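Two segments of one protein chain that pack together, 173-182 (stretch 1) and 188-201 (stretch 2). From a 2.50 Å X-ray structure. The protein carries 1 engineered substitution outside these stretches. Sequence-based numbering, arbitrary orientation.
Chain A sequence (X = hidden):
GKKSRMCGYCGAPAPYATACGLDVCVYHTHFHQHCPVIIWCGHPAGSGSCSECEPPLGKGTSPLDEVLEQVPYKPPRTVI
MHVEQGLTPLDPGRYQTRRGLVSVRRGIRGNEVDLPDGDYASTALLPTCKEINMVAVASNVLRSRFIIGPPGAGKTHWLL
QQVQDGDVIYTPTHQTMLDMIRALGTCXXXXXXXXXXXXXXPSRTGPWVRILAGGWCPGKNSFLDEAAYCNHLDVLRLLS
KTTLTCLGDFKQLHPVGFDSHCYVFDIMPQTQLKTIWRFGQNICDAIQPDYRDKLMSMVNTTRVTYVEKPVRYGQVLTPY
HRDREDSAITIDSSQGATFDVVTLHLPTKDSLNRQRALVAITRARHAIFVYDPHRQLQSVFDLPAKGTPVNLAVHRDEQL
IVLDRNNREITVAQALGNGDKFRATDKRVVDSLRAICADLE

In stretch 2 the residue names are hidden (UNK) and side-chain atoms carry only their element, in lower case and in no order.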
ATOM      1  N   THR A 173      -6.138  13.518  -6.538  1.00 38.70           N
ATOM      2  CA  THR A 173      -6.936  14.396  -7.402  1.00 38.64           C
ATOM      3  C   THR A 173      -8.233  13.757  -7.856  1.00 39.82           C
ATOM      4  O   THR A 173      -8.442  12.558  -7.686  1.00 39.98           O
ATOM      5  CB  THR A 173      -6.156  14.828  -8.655  1.00 38.31           C
ATOM      6  OG1 THR A 173      -6.055  13.728  -9.568  1.00 38.67           O
ATOM      7  CG2 THR A 173      -4.756  15.331  -8.276  1.00 38.23           C
ATOM      8  N   HIS A 174      -9.102  14.579  -8.437  1.00 41.28           N
ATOM      9  CA  HIS A 174     -10.363  14.106  -9.014  1.00 42.11           C
ATOM     10  C   HIS A 174     -10.108  13.051 -10.084  1.00 42.31           C
ATOM     11  O   HIS A 174     -10.818  12.051 -10.158  1.00 42.87           O
ATOM     12  CB  HIS A 174     -11.143  15.272  -9.627  1.00 41.63           C
ATOM     13  CG  HIS A 174     -11.707  16.218  -8.615  1.00 41.99           C
ATOM     14  ND1 HIS A 174     -12.598  17.214  -8.947  1.00 42.93           N
ATOM     15  CD2 HIS A 174     -11.519  16.313  -7.278  1.00 43.04           C
ATOM     16  CE1 HIS A 174     -12.922  17.893  -7.861  1.00 43.46           C
ATOM     17  NE2 HIS A 174     -12.282  17.365  -6.834  1.00 43.26           N
ATOM     18  N   GLN A 175      -9.090  13.287 -10.905  1.00 42.46           N
ATOM     19  CA  GLN A 175      -8.779  12.409 -12.015  1.00 43.80           C
ATOM     20  C   GLN A 175      -8.250  11.066 -11.537  1.00 43.93           C
ATOM     21  O   GLN A 175      -8.677  10.024 -12.034  1.00 45.24           O
ATOM     22  CB  GLN A 175      -7.761  13.067 -12.951  1.00 45.11           C
ATOM     23  CG  GLN A 175      -7.528  12.299 -14.247  1.00 47.03           C
ATOM     24  CD  GLN A 175      -8.811  12.078 -15.030  1.00 48.82           C
ATOM     25  OE1 GLN A 175      -9.589  13.011 -15.245  1.00 50.04           O
ATOM     26  NE2 GLN A 175      -9.040  10.843 -15.457  1.00 50.13           N
ATOM     27  N   THR A 176      -7.325  11.089 -10.578  1.00 43.64           N
ATOM     28  CA  THR A 176      -6.775   9.851 -10.019  1.00 42.37           C
ATOM     29  C   THR A 176      -7.883   9.080  -9.306  1.00 42.44           C
ATOM     30  O   THR A 176      -7.961   7.864  -9.413  1.00 43.51           O
ATOM     31  CB  THR A 176      -5.580  10.105  -9.070  1.00 41.98           C
ATOM     32  OG1 THR A 176      -5.968  10.977  -8.000  1.00 40.82           O
ATOM     33  CG2 THR A 176      -4.408  10.725  -9.831  1.00 41.43           C
ATOM     34  N   MET A 177      -8.753   9.798  -8.606  1.00 43.51           N
ATOM     35  CA  MET A 177      -9.956   9.203  -8.031  1.00 47.05           C
ATOM     36  C   MET A 177     -10.807   8.502  -9.092  1.00 49.51           C
ATOM     37  O   MET A 177     -11.290   7.394  -8.858  1.00 50.00           O
ATOM     38  CB  MET A 177     -10.799  10.267  -7.315  1.00 47.12           C
ATOM     39  CG  MET A 177     -12.043   9.725  -6.635  1.00 48.01           C
ATOM     40  SD  MET A 177     -12.955  11.005  -5.761  1.00 49.30           S
ATOM     41  CE  MET A 177     -14.335  10.060  -5.123  1.00 49.07           C
ATOM     42  N   LEU A 178     -10.989   9.150 -10.244  1.00 51.20           N
ATOM     43  CA  LEU A 178     -11.768   8.574 -11.345  1.00 53.13           C
ATOM     44  C   LEU A 178     -11.067   7.362 -11.955  1.00 54.28           C
ATOM     45  O   LEU A 178     -11.706   6.348 -12.243  1.00 54.96           O
ATOM     46  CB  LEU A 178     -12.038   9.625 -12.430  1.00 53.09           C
ATOM     47  CG  LEU A 178     -12.925   9.217 -13.618  1.00 53.23           C
ATOM     48  CD1 LEU A 178     -14.279   8.691 -13.158  1.00 53.44           C
ATOM     49  CD2 LEU A 178     -13.108  10.396 -14.565  1.00 53.33           C
ATOM     50  N   ASP A 179      -9.757   7.474 -12.153  1.00 55.04           N
ATOM     51  CA  ASP A 179      -8.957   6.362 -12.658  1.00 55.96           C
ATOM     52  C   ASP A 179      -9.095   5.145 -11.747  1.00 57.38           C
ATOM     53  O   ASP A 179      -9.310   4.028 -12.220  1.00 56.65           O
ATOM     54  CB  ASP A 179      -7.479   6.762 -12.761  1.00 55.97           C
ATOM     55  CG  ASP A 179      -7.222   7.820 -13.825  1.00 56.33           C
ATOM     56  OD1 ASP A 179      -8.099   8.048 -14.688  1.00 55.85           O
ATOM     57  OD2 ASP A 179      -6.128   8.422 -13.795  1.00 56.83           O
ATOM     58  N   MET A 180      -8.985   5.373 -10.440  1.00 58.64           N
ATOM     59  CA  MET A 180      -9.069   4.299  -9.455  1.00 59.66           C
ATOM     60  C   MET A 180     -10.451   3.652  -9.458  1.00 58.25           C
ATOM     61  O   MET A 180     -10.561   2.428  -9.409  1.00 57.96           O
ATOM     62  CB  MET A 180      -8.744   4.833  -8.055  1.00 61.05           C
ATOM     63  CG  MET A 180      -8.594   3.768  -6.975  1.00 63.26           C
ATOM     64  SD  MET A 180      -7.043   2.848  -7.070  1.00 66.12           S
ATOM     65  CE  MET A 180      -7.530   1.406  -8.012  1.00 67.17           C
ATOM     66  N   ILE A 181     -11.496   4.474  -9.512  1.00 58.23           N
ATOM     67  CA  ILE A 181     -12.877   3.978  -9.530  1.00 60.07           C
ATOM     68  C   ILE A 181     -13.136   3.073 -10.739  1.00 61.35           C
ATOM     69  O   ILE A 181     -13.813   2.055 -10.617  1.00 64.92           O
ATOM     70  CB  ILE A 181     -13.901   5.141  -9.496  1.00 60.01           C
ATOM     71  CG1 ILE A 181     -13.918   5.787  -8.109  1.00 58.70           C
ATOM     72  CG2 ILE A 181     -15.309   4.654  -9.835  1.00 60.23           C
ATOM     73  CD1 ILE A 181     -14.548   7.162  -8.079  1.00 59.23           C
ATOM     74  N   ARG A 182     -12.594   3.449 -11.894  1.00 61.31           N
ATOM     75  CA  ARG A 182     -12.735   2.649 -13.109  1.00 62.07           C
ATOM     76  C   ARG A 182     -11.962   1.332 -13.028  1.00 62.91           C
ATOM     77  O   ARG A 182     -12.423   0.313 -13.533  1.00 65.22           O
ATOM     78  CB  ARG A 182     -12.274   3.450 -14.335  1.00 62.31           C
ATOM     79  CG  ARG A 182     -13.228   4.566 -14.737  1.00 61.62           C
ATOM     80  CD  ARG A 182     -12.559   5.557 -15.677  1.00 60.46           C
ATOM     81  NE  ARG A 182     -13.486   6.575 -16.171  1.00 58.88           N
ATOM     82  CZ  ARG A 182     -13.129   7.633 -16.898  1.00 57.71           C
ATOM     83  NH1 ARG A 182     -11.856   7.833 -17.225  1.00 56.70           N
ATOM     84  NH2 ARG A 182     -14.052   8.500 -17.301  1.00 56.90           N
ATOM     85  N   UNK A 188     -17.297   2.089  -3.235  1.00 63.59           N
ATOM     86  CA  UNK A 188     -18.064   3.206  -2.672  1.00 63.79           C
ATOM     87  C   UNK A 188     -17.305   4.522  -2.807  1.00 60.75           C
ATOM     88  O   UNK A 188     -16.077   4.545  -2.786  1.00 60.23           O
ATOM     89  n   UNK A 188     -18.772   0.016   3.307  1.00 79.66           N
ATOM     90  c   UNK A 188     -18.650  -0.159   1.996  1.00 77.81           C
ATOM     91  c   UNK A 188     -19.525   1.948  -0.979  1.00 69.50           C
ATOM     92  n   UNK A 188     -18.067  -1.262   1.536  1.00 79.17           N
ATOM     93  c   UNK A 188     -18.412   2.966  -1.198  1.00 66.82           C
ATOM     94  n   UNK A 188     -19.103   0.774   1.159  1.00 74.67           N
ATOM     95  c   UNK A 188     -19.029   0.685  -0.300  1.00 71.42           C
ATOM     96  N   UNK A 189     -18.053   5.611  -2.951  1.00 58.09           N
ATOM     97  CA  UNK A 189     -17.484   6.954  -2.976  1.00 58.49           C
ATOM     98  C   UNK A 189     -18.569   8.021  -2.966  1.00 58.39           C
ATOM     99  O   UNK A 189     -19.743   7.737  -3.207  1.00 60.36           O
ATOM    100  c   UNK A 189     -18.004   7.827  -6.164  1.00 61.10           C
ATOM    101  c   UNK A 189     -18.457   6.311  -7.966  1.00 60.11           C
ATOM    102  c   UNK A 189     -18.610   7.556  -7.381  1.00 60.45           C
ATOM    103  c   UNK A 189     -16.580   7.160  -4.199  1.00 59.16           C
ATOM    104  c   UNK A 189     -17.248   6.860  -5.513  1.00 59.94           C
ATOM    105  c   UNK A 189     -17.698   5.343  -7.334  1.00 60.22           C
ATOM    106  c   UNK A 189     -17.096   5.620  -6.115  1.00 60.28           C
ATOM    107  N   UNK A 190     -18.155   9.248  -2.668  1.00 56.87           N
ATOM    108  CA  UNK A 190     -18.997  10.423  -2.821  1.00 55.93           C
ATOM    109  C   UNK A 190     -18.365  11.300  -3.887  1.00 54.95           C
ATOM    110  O   UNK A 190     -17.209  11.703  -3.751  1.00 55.75           O
ATOM    111  n   UNK A 190     -19.125  10.372   0.770  1.00 58.73           N
ATOM    112  c   UNK A 190     -19.751  10.393  -0.399  1.00 58.30           C
ATOM    113  o   UNK A 190     -20.818   9.808  -0.591  1.00 60.11           O
ATOM    114  c   UNK A 190     -19.089  11.194  -1.506  1.00 57.34           C
ATOM    115  N   UNK A 191     -19.109  11.583  -4.951  1.00 52.82           N
ATOM    116  CA  UNK A 191     -18.617  12.452  -6.017  1.00 50.87           C
ATOM    117  C   UNK A 191     -18.366  13.841  -5.431  1.00 48.86           C
ATOM    118  O   UNK A 191     -19.251  14.410  -4.794  1.00 48.63           O
ATOM    119  c   UNK A 191     -19.198  13.610  -8.190  1.00 51.16           C
ATOM    120  c   UNK A 191     -19.718  11.189  -7.899  1.00 51.60           C
ATOM    121  c   UNK A 191     -19.615  12.536  -7.196  1.00 51.16           C
ATOM    122  N   UNK A 192     -17.150  14.382  -5.621  1.00 46.92           N
ATOM    123  CA  UNK A 192     -16.849  15.699  -5.056  1.00 47.31           C
ATOM    124  C   UNK A 192     -17.524  16.840  -5.820  1.00 46.82           C
ATOM    125  O   UNK A 192     -17.587  16.814  -7.051  1.00 47.37           O
ATOM    126  c   UNK A 192     -15.321  15.793  -5.167  1.00 47.50           C
ATOM    127  c   UNK A 192     -14.962  14.881  -6.290  1.00 47.80           C
ATOM    128  c   UNK A 192     -15.982  13.779  -6.290  1.00 46.73           C
ATOM    129  N   UNK A 193     -18.018  17.826  -5.076  1.00 45.44           N
ATOM    130  CA  UNK A 193     -18.698  18.982  -5.649  1.00 44.51           C
ATOM    131  C   UNK A 193     -17.727  19.839  -6.439  1.00 45.39           C
ATOM    132  O   UNK A 193     -16.568  19.989  -6.052  1.00 47.01           O
ATOM    133  c   UNK A 193     -19.337  19.813  -4.548  1.00 44.32           C
ATOM    134  N   UNK A 194     -18.204  20.398  -7.549  1.00 45.03           N
ATOM    135  CA  UNK A 194     -17.391  21.282  -8.380  1.00 44.33           C
ATOM    136  C   UNK A 194     -16.530  20.573  -9.406  1.00 44.51           C
ATOM    137  O   UNK A 194     -15.819  21.224 -10.174  1.00 44.78           O
ATOM    138  N   UNK A 195     -16.583  19.244  -9.434  1.00 44.18           N
ATOM    139  CA  UNK A 195     -15.748  18.485 -10.362  1.00 45.50           C
ATOM    140  C   UNK A 195     -16.196  18.681 -11.806  1.00 46.29           C
ATOM    141  O   UNK A 195     -17.369  18.935 -12.075  1.00 48.62           O
ATOM    142  o   UNK A 195     -14.805  16.325 -10.917  1.00 44.35           O
ATOM    143  c   UNK A 195     -17.111  16.342 -10.188  1.00 46.34           C
ATOM    144  c   UNK A 195     -15.724  16.980 -10.036  1.00 45.55           C
ATOM    145  N   UNK A 196     -15.248  18.545 -12.725  1.00 46.36           N
ATOM    146  CA  UNK A 196     -15.502  18.715 -14.145  1.00 47.55           C
ATOM    147  C   UNK A 196     -15.335  17.386 -14.896  1.00 48.89           C
ATOM    148  O   UNK A 196     -15.097  17.368 -16.102  1.00 49.20           O
ATOM    149  c   UNK A 196     -14.772  21.112 -14.041  1.00 48.93           C
ATOM    150  c   UNK A 196     -14.550  19.777 -14.725  1.00 48.94           C
ATOM    151  o   UNK A 196     -13.193  19.374 -14.515  1.00 49.07           O
ATOM    152  N   UNK A 197     -15.464  16.277 -14.172  1.00 51.08           N
ATOM    153  CA  UNK A 197     -15.347  14.939 -14.747  1.00 51.55           C
ATOM    154  C   UNK A 197     -16.706  14.253 -14.730  1.00 54.03           C
ATOM    155  O   UNK A 197     -17.609  14.672 -14.010  1.00 54.12           O
ATOM    156  c   UNK A 197     -12.134  13.733 -12.871  1.00 50.37           C
ATOM    157  c   UNK A 197     -13.000  14.734 -13.616  1.00 50.43           C
ATOM    158  c   UNK A 197     -12.292  15.219 -14.871  1.00 50.19           C
ATOM    159  c   UNK A 197     -14.350  14.100 -13.948  1.00 50.70           C
ATOM    160  N   UNK A 198     -16.840  13.200 -15.528  1.00 57.87           N
ATOM    161  CA  UNK A 198     -18.057  12.396 -15.554  1.00 60.67           C
ATOM    162  C   UNK A 198     -17.859  11.169 -14.671  1.00 59.17           C
ATOM    163  O   UNK A 198     -17.259  10.177 -15.090  1.00 60.14           O
ATOM    164  c   UNK A 198     -18.394  11.973 -16.989  1.00 63.56           C
ATOM    165  n   UNK A 198     -19.387  15.370 -18.093  1.00 71.02           N
ATOM    166  c   UNK A 198     -18.486  13.120 -17.987  1.00 67.21           C
ATOM    167  c   UNK A 198     -19.568  14.130 -17.642  1.00 70.15           C
ATOM    168  o   UNK A 198     -20.557  13.800 -16.984  1.00 72.56           O
ATOM    169  N   UNK A 199     -18.349  11.250 -13.440  1.00 59.05           N
ATOM    170  CA  UNK A 199     -18.232  10.143 -12.493  1.00 61.50           C
ATOM    171  C   UNK A 199     -19.367   9.150 -12.714  1.00 63.53           C
ATOM    172  O   UNK A 199     -20.508   9.562 -12.927  1.00 61.58           O
ATOM    173  c   UNK A 199     -16.187  10.267  -9.721  1.00 60.09           C
ATOM    174  c   UNK A 199     -15.303  12.837 -10.230  1.00 59.75           C
ATOM    175  c   UNK A 199     -14.534  11.982  -9.458  1.00 59.71           C
ATOM    176  c   UNK A 199     -14.977  10.695  -9.204  1.00 59.32           C
ATOM    177  c   UNK A 199     -16.513  12.404 -10.744  1.00 59.82           C
ATOM    178  c   UNK A 199     -16.966  11.113 -10.503  1.00 60.86           C
ATOM    179  c   UNK A 199     -18.290  10.647 -11.047  1.00 61.16           C
ATOM    180  N   UNK A 200     -19.060   7.839 -12.662  1.00 65.84           N
ATOM    181  CA  UNK A 200     -20.115   6.824 -12.608  1.00 67.19           C
ATOM    182  C   UNK A 200     -20.927   6.881 -11.318  1.00 68.70           C
ATOM    183  O   UNK A 200     -20.673   7.720 -10.451  1.00 69.45           O
ATOM    184  c   UNK A 200     -17.734   7.236 -12.895  1.00 67.11           C
ATOM    185  c   UNK A 200     -18.061   5.839 -13.334  1.00 67.81           C
ATOM    186  c   UNK A 200     -19.342   5.503 -12.667  1.00 67.02           C
ATOM    187  N   UNK A 201     -21.899   5.983 -11.200  1.00 70.01           N
ATOM    188  CA  UNK A 201     -22.676   5.857  -9.978  1.00 70.16           C
ATOM    189  C   UNK A 201     -21.887   5.020  -8.967  1.00 69.19           C
ATOM    190  O   UNK A 201     -21.240   4.041  -9.345  1.00 67.24           O
ATOM    191  c   UNK A 201     -24.021   5.212 -10.274  1.00 71.31           C
TER
HETATM  192  O   HOH W   1     -12.437  18.354 -11.481  1.00 42.12           O

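Position 188 carries three carbons, a nitrogen, and then a carbon bearing two further nitrogens; the CA-to-CB bond points away from stretch 1 and the side chain makes no contact with it. The residue is Arg 188. At 189 one carbon leads into a six-carbon ring with no heteroatom, and Ile 181 CD1 sits over one face of the ring, 3.6 Å from its centroid; this is Phe 189. Met 177 CE approaches Phe 189 CB at 3.8 Å. Position 190 has two carbons, the second carrying one oxygen and one nitrogen: Asn 190. Its CA-to-CB bond points away, but its backbone O lies 3.6 Å from Met 177 CE.

Position 191, one carbon forking into two, touches nothing on the helix and is Val 191. At 192 three carbons close a ring onto the backbone nitrogen and pack against a face of the His 174 imidazole, so this is Pro 192; its CG rests 3.8 Å from the centroid of that ring, a CH-pi contact. The single carbon at 193, directed away, marks Ala 193. Position 194 has no side-chain atom and is Gly 194; at its phi of 86° and psi of -1°, a CB would be jammed against the preceding carbonyl O. It lies within a type II turn running from Pro 192 to position 195.

At 195 one carbon bears a carbon and an oxygen, the oxygen close to His 174 ND1, identifying Thr 195, whose OG1 donates to His 174 ND1 at 3.1 Å. Position 196 has the same branched composition and makes no direct contact; it is Thr 196, and its N donates to a water (3.1 Å) that also hydrogen-bonds His 174 ND1 (2.8 Å). Four carbons forked at the second, reaching Leu 178 and Gln 175, make 197 Leu 197, with CD1 3.9 Å from Leu 178 CD2 and CD2 3.5 Å from Gln 175 OE1.

Position 198, three carbons with an oxygen and a nitrogen on the third, is Gln 198; its side-chain end leads away, whereas its backbone O lies 3.8 Å from Leu 178 CD1. At 199 one carbon and a six-carbon ring, set against Ile 181, Met 177 and Leu 178, give Phe 199, its CE2 3.7 Å from Ile 181 CD1 and 4.0 Å from Met 177 SD. At 200 three carbons close a ring onto the backbone nitrogen and pack against Leu 178; this is Pro 200, its CD 3.8 Å from Leu 178 CD1. One outward carbon at 201 gives Ala 201.

The irregular segment thus covers one side of the helix. Met 177, Leu 178 and Ile 181 supply an apolar surface for both phenylalanines, Leu 197 and the prolines, while His 174 adds the single direct hydrogen bond across 621 Å² of buried surface.

Stretch 2 (188-201) RFNVPAGTTLQFPA
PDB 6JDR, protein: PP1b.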